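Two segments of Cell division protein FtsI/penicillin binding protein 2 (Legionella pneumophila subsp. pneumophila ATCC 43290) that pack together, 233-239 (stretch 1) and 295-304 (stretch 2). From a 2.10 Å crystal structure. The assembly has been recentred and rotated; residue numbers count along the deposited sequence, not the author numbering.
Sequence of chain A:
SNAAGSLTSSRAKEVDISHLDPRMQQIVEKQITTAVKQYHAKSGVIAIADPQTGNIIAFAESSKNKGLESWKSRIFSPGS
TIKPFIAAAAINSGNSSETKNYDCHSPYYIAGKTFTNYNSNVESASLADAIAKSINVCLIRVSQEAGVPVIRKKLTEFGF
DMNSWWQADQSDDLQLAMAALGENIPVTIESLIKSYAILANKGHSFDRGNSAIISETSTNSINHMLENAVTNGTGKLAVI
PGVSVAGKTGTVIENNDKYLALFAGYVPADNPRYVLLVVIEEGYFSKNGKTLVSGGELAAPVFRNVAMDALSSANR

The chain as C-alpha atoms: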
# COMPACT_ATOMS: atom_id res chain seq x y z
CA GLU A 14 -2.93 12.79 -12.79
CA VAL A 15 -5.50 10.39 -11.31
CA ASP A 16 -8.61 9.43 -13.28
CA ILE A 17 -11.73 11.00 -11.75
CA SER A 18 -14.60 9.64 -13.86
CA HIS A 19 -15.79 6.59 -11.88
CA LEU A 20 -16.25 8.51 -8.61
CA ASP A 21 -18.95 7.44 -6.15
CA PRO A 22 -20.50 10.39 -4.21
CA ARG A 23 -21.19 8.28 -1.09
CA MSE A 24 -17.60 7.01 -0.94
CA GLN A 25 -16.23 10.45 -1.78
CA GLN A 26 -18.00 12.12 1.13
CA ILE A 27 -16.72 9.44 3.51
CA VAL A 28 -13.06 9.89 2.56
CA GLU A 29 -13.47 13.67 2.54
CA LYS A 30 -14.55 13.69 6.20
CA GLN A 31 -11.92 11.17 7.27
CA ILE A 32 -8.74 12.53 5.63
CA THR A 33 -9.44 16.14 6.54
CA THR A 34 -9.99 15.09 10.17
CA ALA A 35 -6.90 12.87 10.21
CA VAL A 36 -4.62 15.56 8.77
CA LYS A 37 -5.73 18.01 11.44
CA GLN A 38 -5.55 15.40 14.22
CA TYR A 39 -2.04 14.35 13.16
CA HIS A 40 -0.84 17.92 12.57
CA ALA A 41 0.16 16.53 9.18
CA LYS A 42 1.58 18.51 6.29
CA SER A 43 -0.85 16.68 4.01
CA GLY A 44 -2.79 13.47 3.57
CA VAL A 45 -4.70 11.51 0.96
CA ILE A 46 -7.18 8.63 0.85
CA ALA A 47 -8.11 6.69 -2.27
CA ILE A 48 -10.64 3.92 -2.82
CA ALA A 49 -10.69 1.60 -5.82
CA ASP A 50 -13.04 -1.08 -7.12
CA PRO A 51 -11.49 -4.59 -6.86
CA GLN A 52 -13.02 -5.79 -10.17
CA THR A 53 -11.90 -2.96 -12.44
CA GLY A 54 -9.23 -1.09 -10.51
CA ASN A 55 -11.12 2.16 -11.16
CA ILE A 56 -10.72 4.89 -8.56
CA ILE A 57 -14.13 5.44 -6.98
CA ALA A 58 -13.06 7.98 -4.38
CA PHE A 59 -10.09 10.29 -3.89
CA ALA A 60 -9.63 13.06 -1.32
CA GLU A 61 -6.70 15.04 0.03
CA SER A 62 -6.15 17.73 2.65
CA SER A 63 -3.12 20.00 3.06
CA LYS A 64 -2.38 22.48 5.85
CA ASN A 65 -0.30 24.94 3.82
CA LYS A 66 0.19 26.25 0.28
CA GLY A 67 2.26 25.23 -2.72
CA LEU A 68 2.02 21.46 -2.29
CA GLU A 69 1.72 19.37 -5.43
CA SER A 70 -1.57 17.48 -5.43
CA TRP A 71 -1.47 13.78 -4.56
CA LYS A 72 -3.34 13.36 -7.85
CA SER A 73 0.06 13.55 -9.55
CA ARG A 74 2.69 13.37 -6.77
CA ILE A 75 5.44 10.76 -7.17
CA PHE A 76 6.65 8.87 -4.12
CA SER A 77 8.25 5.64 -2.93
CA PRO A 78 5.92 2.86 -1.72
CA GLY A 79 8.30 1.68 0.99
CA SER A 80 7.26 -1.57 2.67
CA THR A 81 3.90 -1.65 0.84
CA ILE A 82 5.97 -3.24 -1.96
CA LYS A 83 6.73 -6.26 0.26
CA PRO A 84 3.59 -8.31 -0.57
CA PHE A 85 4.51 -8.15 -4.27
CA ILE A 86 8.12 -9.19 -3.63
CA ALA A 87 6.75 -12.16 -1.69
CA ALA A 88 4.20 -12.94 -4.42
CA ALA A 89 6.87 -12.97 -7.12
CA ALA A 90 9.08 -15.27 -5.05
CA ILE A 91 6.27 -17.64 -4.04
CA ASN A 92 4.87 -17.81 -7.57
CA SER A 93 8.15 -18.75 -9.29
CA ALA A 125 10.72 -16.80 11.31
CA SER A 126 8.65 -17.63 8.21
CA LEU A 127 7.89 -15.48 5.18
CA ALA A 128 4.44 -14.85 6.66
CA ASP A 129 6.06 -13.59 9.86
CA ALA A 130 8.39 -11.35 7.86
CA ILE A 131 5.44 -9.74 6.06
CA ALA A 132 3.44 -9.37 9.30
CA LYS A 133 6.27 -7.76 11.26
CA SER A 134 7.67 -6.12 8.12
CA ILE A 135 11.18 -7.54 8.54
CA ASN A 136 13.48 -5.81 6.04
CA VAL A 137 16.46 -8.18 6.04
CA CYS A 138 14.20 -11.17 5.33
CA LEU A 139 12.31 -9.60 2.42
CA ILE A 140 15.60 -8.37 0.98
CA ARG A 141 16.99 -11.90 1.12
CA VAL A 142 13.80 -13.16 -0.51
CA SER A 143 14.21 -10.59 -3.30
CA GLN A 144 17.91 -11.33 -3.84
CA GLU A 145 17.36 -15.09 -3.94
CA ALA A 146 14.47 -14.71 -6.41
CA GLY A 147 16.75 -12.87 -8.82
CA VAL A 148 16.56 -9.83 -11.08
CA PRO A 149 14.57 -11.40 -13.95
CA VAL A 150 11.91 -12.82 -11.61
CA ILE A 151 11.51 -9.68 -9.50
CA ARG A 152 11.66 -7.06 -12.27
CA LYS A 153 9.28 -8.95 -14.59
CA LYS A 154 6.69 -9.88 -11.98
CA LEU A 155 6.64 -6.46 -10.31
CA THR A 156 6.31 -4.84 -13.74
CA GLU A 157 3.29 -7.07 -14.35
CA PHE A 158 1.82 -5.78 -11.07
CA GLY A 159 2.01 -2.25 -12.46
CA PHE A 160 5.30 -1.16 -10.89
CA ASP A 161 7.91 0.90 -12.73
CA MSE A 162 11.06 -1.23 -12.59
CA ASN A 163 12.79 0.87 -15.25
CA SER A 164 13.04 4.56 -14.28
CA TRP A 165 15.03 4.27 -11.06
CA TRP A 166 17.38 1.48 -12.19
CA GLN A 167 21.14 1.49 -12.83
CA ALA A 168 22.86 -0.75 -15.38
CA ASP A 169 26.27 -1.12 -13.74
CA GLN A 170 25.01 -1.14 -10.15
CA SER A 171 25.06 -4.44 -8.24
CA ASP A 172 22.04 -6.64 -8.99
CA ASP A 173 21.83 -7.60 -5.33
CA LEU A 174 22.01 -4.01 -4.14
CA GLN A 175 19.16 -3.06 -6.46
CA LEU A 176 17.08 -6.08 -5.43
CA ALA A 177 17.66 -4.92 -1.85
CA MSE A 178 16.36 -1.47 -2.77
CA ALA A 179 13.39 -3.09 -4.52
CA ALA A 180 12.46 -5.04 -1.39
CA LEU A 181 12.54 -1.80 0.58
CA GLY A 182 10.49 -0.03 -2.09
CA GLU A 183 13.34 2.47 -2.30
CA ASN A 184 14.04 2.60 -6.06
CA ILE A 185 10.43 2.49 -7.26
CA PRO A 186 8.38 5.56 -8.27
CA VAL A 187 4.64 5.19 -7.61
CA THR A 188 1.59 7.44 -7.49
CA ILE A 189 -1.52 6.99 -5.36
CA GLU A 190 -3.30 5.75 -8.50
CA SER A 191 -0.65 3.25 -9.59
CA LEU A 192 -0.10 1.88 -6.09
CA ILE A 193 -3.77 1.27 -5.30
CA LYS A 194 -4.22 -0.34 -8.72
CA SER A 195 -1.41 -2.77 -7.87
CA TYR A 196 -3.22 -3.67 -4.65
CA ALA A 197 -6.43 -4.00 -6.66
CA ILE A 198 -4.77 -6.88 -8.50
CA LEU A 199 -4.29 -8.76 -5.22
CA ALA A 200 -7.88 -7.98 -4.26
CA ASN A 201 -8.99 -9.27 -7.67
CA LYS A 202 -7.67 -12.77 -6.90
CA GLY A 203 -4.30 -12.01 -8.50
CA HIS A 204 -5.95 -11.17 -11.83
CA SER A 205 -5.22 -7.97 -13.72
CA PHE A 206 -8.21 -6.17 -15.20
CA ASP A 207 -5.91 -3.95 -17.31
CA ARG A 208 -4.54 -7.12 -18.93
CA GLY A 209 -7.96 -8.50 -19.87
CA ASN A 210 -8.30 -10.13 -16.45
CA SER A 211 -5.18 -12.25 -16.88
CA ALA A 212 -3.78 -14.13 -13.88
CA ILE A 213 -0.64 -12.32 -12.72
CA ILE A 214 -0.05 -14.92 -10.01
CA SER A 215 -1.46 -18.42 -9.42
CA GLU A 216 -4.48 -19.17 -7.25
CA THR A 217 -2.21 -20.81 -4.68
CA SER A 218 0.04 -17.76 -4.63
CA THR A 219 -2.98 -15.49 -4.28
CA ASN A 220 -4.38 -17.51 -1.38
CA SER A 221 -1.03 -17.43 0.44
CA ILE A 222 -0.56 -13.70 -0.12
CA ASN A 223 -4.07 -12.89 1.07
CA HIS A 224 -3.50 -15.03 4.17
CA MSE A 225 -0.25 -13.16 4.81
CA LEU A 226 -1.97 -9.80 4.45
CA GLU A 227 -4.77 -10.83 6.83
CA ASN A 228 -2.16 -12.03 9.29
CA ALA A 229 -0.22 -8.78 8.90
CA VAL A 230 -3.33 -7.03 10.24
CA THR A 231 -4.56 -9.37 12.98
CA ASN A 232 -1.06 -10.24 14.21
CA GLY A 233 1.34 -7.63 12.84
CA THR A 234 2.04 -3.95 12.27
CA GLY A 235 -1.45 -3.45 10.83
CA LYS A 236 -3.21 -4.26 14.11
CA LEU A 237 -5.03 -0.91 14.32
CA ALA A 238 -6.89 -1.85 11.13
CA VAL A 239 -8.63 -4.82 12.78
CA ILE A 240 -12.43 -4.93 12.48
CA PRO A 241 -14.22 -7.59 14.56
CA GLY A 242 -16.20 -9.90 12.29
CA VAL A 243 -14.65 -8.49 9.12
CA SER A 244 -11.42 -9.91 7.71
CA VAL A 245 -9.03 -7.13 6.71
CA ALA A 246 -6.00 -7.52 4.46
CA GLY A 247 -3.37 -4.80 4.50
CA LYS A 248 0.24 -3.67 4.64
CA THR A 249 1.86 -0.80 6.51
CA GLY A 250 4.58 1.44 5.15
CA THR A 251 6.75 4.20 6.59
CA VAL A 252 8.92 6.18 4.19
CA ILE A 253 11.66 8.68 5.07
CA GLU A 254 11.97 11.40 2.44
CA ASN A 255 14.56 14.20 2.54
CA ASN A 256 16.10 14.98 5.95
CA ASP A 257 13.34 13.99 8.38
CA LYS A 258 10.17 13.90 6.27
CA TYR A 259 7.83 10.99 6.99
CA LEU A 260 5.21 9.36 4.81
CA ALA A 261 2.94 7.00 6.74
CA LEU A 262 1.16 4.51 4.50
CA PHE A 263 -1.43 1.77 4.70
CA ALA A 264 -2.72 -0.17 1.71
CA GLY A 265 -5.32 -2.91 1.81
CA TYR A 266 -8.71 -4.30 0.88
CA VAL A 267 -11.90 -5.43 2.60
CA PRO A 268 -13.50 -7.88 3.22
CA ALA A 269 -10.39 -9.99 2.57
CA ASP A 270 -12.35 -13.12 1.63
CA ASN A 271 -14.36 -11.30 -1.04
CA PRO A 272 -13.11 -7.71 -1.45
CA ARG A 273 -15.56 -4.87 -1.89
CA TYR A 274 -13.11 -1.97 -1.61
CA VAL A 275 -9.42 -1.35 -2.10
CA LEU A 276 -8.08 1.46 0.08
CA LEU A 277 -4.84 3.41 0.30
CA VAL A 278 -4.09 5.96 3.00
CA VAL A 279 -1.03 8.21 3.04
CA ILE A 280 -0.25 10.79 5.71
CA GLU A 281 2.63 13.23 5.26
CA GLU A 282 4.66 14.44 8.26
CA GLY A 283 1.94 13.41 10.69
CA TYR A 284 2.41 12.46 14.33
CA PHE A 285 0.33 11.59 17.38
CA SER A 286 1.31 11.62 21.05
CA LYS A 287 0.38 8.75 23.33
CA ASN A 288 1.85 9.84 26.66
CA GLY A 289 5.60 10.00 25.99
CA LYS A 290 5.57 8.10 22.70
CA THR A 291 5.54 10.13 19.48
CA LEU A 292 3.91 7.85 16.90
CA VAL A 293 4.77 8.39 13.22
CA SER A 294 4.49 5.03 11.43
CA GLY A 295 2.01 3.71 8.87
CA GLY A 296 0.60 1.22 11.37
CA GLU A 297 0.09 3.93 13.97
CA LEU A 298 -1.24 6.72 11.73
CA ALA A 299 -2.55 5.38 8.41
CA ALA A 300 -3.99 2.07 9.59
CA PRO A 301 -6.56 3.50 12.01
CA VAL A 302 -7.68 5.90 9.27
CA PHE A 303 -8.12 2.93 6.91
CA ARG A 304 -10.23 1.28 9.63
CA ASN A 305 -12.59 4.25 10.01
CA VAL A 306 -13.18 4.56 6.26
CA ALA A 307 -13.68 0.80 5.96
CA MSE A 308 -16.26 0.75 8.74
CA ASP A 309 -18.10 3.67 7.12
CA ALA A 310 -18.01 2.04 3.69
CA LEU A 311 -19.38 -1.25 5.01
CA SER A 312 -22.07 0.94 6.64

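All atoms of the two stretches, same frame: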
# COMPACT_ATOMS: atom_id res chain seq x y z
N GLY A 233 0.15 -8.34 13.27
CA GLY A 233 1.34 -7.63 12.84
C GLY A 233 1.23 -6.13 13.00
O GLY A 233 0.46 -5.64 13.83
N THR A 234 1.99 -5.40 12.19
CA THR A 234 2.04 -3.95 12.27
C THR A 234 0.72 -3.28 11.91
O THR A 234 0.52 -2.11 12.21
CB THR A 234 3.12 -3.38 11.33
OG1 THR A 234 2.89 -3.85 10.00
CG2 THR A 234 4.52 -3.79 11.79
N GLY A 235 -0.17 -4.01 11.24
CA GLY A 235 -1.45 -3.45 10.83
C GLY A 235 -2.59 -3.69 11.81
O GLY A 235 -3.76 -3.67 11.44
N LYS A 236 -2.24 -3.89 13.08
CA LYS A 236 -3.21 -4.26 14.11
C LYS A 236 -4.34 -3.25 14.32
O LYS A 236 -5.46 -3.62 14.64
CB LYS A 236 -2.50 -4.56 15.43
CG LYS A 236 -3.30 -5.41 16.39
CD LYS A 236 -2.50 -5.73 17.63
CE LYS A 236 -3.37 -6.37 18.70
NZ LYS A 236 -2.64 -6.54 19.98
N LEU A 237 -4.03 -1.97 14.12
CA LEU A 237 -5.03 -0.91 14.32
C LEU A 237 -6.08 -0.89 13.21
O LEU A 237 -7.02 -0.10 13.26
CB LEU A 237 -4.35 0.46 14.45
CG LEU A 237 -3.36 0.66 15.60
CD1 LEU A 237 -2.89 2.11 15.65
CD2 LEU A 237 -3.98 0.26 16.92
N ALA A 238 -5.91 -1.74 12.21
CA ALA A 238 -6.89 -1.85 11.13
C ALA A 238 -7.89 -2.99 11.36
O ALA A 238 -8.77 -3.22 10.53
CB ALA A 238 -6.19 -2.03 9.78
N VAL A 239 -7.75 -3.69 12.48
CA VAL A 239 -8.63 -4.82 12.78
C VAL A 239 -10.09 -4.40 12.94
O VAL A 239 -10.39 -3.44 13.64
CB VAL A 239 -8.18 -5.56 14.05
CG1 VAL A 239 -9.29 -6.48 14.57
CG2 VAL A 239 -6.90 -6.35 13.79
N GLY A 295 3.20 4.04 9.63
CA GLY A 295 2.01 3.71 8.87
C GLY A 295 0.99 2.93 9.69
O GLY A 295 -0.22 3.13 9.56
N GLY A 296 1.48 2.03 10.54
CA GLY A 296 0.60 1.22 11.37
C GLY A 296 -0.09 2.04 12.44
O GLY A 296 -1.22 1.74 12.84
N GLU A 297 0.59 3.09 12.90
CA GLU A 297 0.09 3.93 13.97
C GLU A 297 -0.81 5.05 13.45
O GLU A 297 -1.78 5.42 14.11
CB GLU A 297 1.25 4.51 14.78
CG GLU A 297 2.07 3.47 15.52
CD GLU A 297 3.47 3.96 15.88
OE1 GLU A 297 4.08 3.37 16.80
OE2 GLU A 297 3.96 4.92 15.24
N LEU A 298 -0.50 5.58 12.27
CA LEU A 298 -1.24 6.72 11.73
C LEU A 298 -2.23 6.35 10.62
O LEU A 298 -3.41 6.72 10.68
CB LEU A 298 -0.29 7.79 11.21
CG LEU A 298 0.73 8.37 12.20
CD1 LEU A 298 1.52 9.49 11.53
CD2 LEU A 298 0.05 8.87 13.46
N ALA A 299 -1.76 5.63 9.60
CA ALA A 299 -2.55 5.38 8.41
C ALA A 299 -3.55 4.24 8.60
O ALA A 299 -4.66 4.28 8.06
CB ALA A 299 -1.64 5.09 7.21
N ALA A 300 -3.14 3.23 9.35
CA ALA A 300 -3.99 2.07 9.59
C ALA A 300 -5.31 2.38 10.32
O ALA A 300 -6.36 1.88 9.92
CB ALA A 300 -3.22 0.95 10.32
N PRO A 301 -5.27 3.20 11.39
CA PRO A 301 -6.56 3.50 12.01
C PRO A 301 -7.47 4.32 11.10
O PRO A 301 -8.69 4.20 11.20
CB PRO A 301 -6.19 4.28 13.28
CG PRO A 301 -4.80 4.76 13.05
CD PRO A 301 -4.15 3.73 12.19
N VAL A 302 -6.89 5.13 10.22
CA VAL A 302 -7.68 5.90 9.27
C VAL A 302 -8.36 4.97 8.27
O VAL A 302 -9.56 5.11 7.98
CB VAL A 302 -6.83 6.95 8.53
CG1 VAL A 302 -7.64 7.64 7.45
CG2 VAL A 302 -6.28 7.98 9.51
N PHE A 303 -7.59 4.01 7.75
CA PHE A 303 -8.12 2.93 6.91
C PHE A 303 -9.33 2.27 7.59
O PHE A 303 -10.36 2.06 6.96
CB PHE A 303 -7.01 1.89 6.69
CG PHE A 303 -7.43 0.68 5.88
CD1 PHE A 303 -8.15 -0.36 6.47
CD2 PHE A 303 -7.05 0.55 4.56
CE1 PHE A 303 -8.51 -1.48 5.73
CE2 PHE A 303 -7.39 -0.58 3.82
CZ PHE A 303 -8.12 -1.59 4.41
N ARG A 304 -9.17 1.94 8.86
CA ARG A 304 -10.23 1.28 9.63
C ARG A 304 -11.53 2.09 9.65
O ARG A 304 -12.61 1.55 9.43
CB ARG A 304 -9.76 1.03 11.06
CG ARG A 304 -10.82 0.36 11.95
CD ARG A 304 -10.42 0.40 13.42
NE ARG A 304 -11.34 -0.36 14.26
CZ ARG A 304 -11.57 -0.11 15.54
NH1 ARG A 304 -10.94 0.89 16.15
NH2 ARG A 304 -12.42 -0.86 16.23
O HOH W 1 -1.52 -0.70 13.19
O HOH W 2 -8.13 1.38 15.56

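Stretch 1 is a compact run of turns: a type I turn from Gly233 to Lys236 leads into a short 3-10 segment, held by Ala238 N to Gly235 O (3.0 Å) and Val239 N to Lys236 O (3.1 Å). Stretch 2 is helical and kinked at Pro301, whose ring nitrogen has no hydrogen to give to the turn before. The two backbones come close at Ala238 and Arg304, with CA atoms 4.8 Å apart, and at Leu237 and Pro301, 5.2 Å apart.

Gly296 is where the chain has no room for a side chain. Its CA lies 3.4 Å from Thr234 O in a CA-H...O contact, and a CB built there would sit 2.4 Å from that oxygen, a clash. Glycine fits because it leaves room for the carbonyl. Water 1 then joins the backbones, donating to Thr234 O (2.7 Å) and Gly296 O (2.5 Å) and accepting from Leu237 N (3.0 Å).

The apolar contacts join two alanines to Leu237, Pro301 and Phe303. Ala238 CB packs 4.2 Å from Ala300 CB and 4.2 Å from Phe303 CD1, meeting the ring obliquely; all three residues are buried. Leu237, in the m,t rotamer, points toward the helix and contributes the largest covered area. Its CB lies 4.3 Å from Ala300 CB and 4.0 Å from Pro301 CD, while its CD1 reaches to 3.3 Å from Gly296 O.

Arg304 finishes the contact with a nearly extended chain. Its CB is 4.1 Å from Ala238 CA and its CD 3.4 Å from Leu237 O, so the aliphatic part lies against the 3-10 segment, while NE comes to 3.3 Å from Val239 O. Water 2 donates to Leu237 O (3.0 Å) and accepts a weak bond from Arg304 NH1 (2.9 Å). Lys236 points away and makes no contact with the helix; it is exposed, as suits a charged side chain.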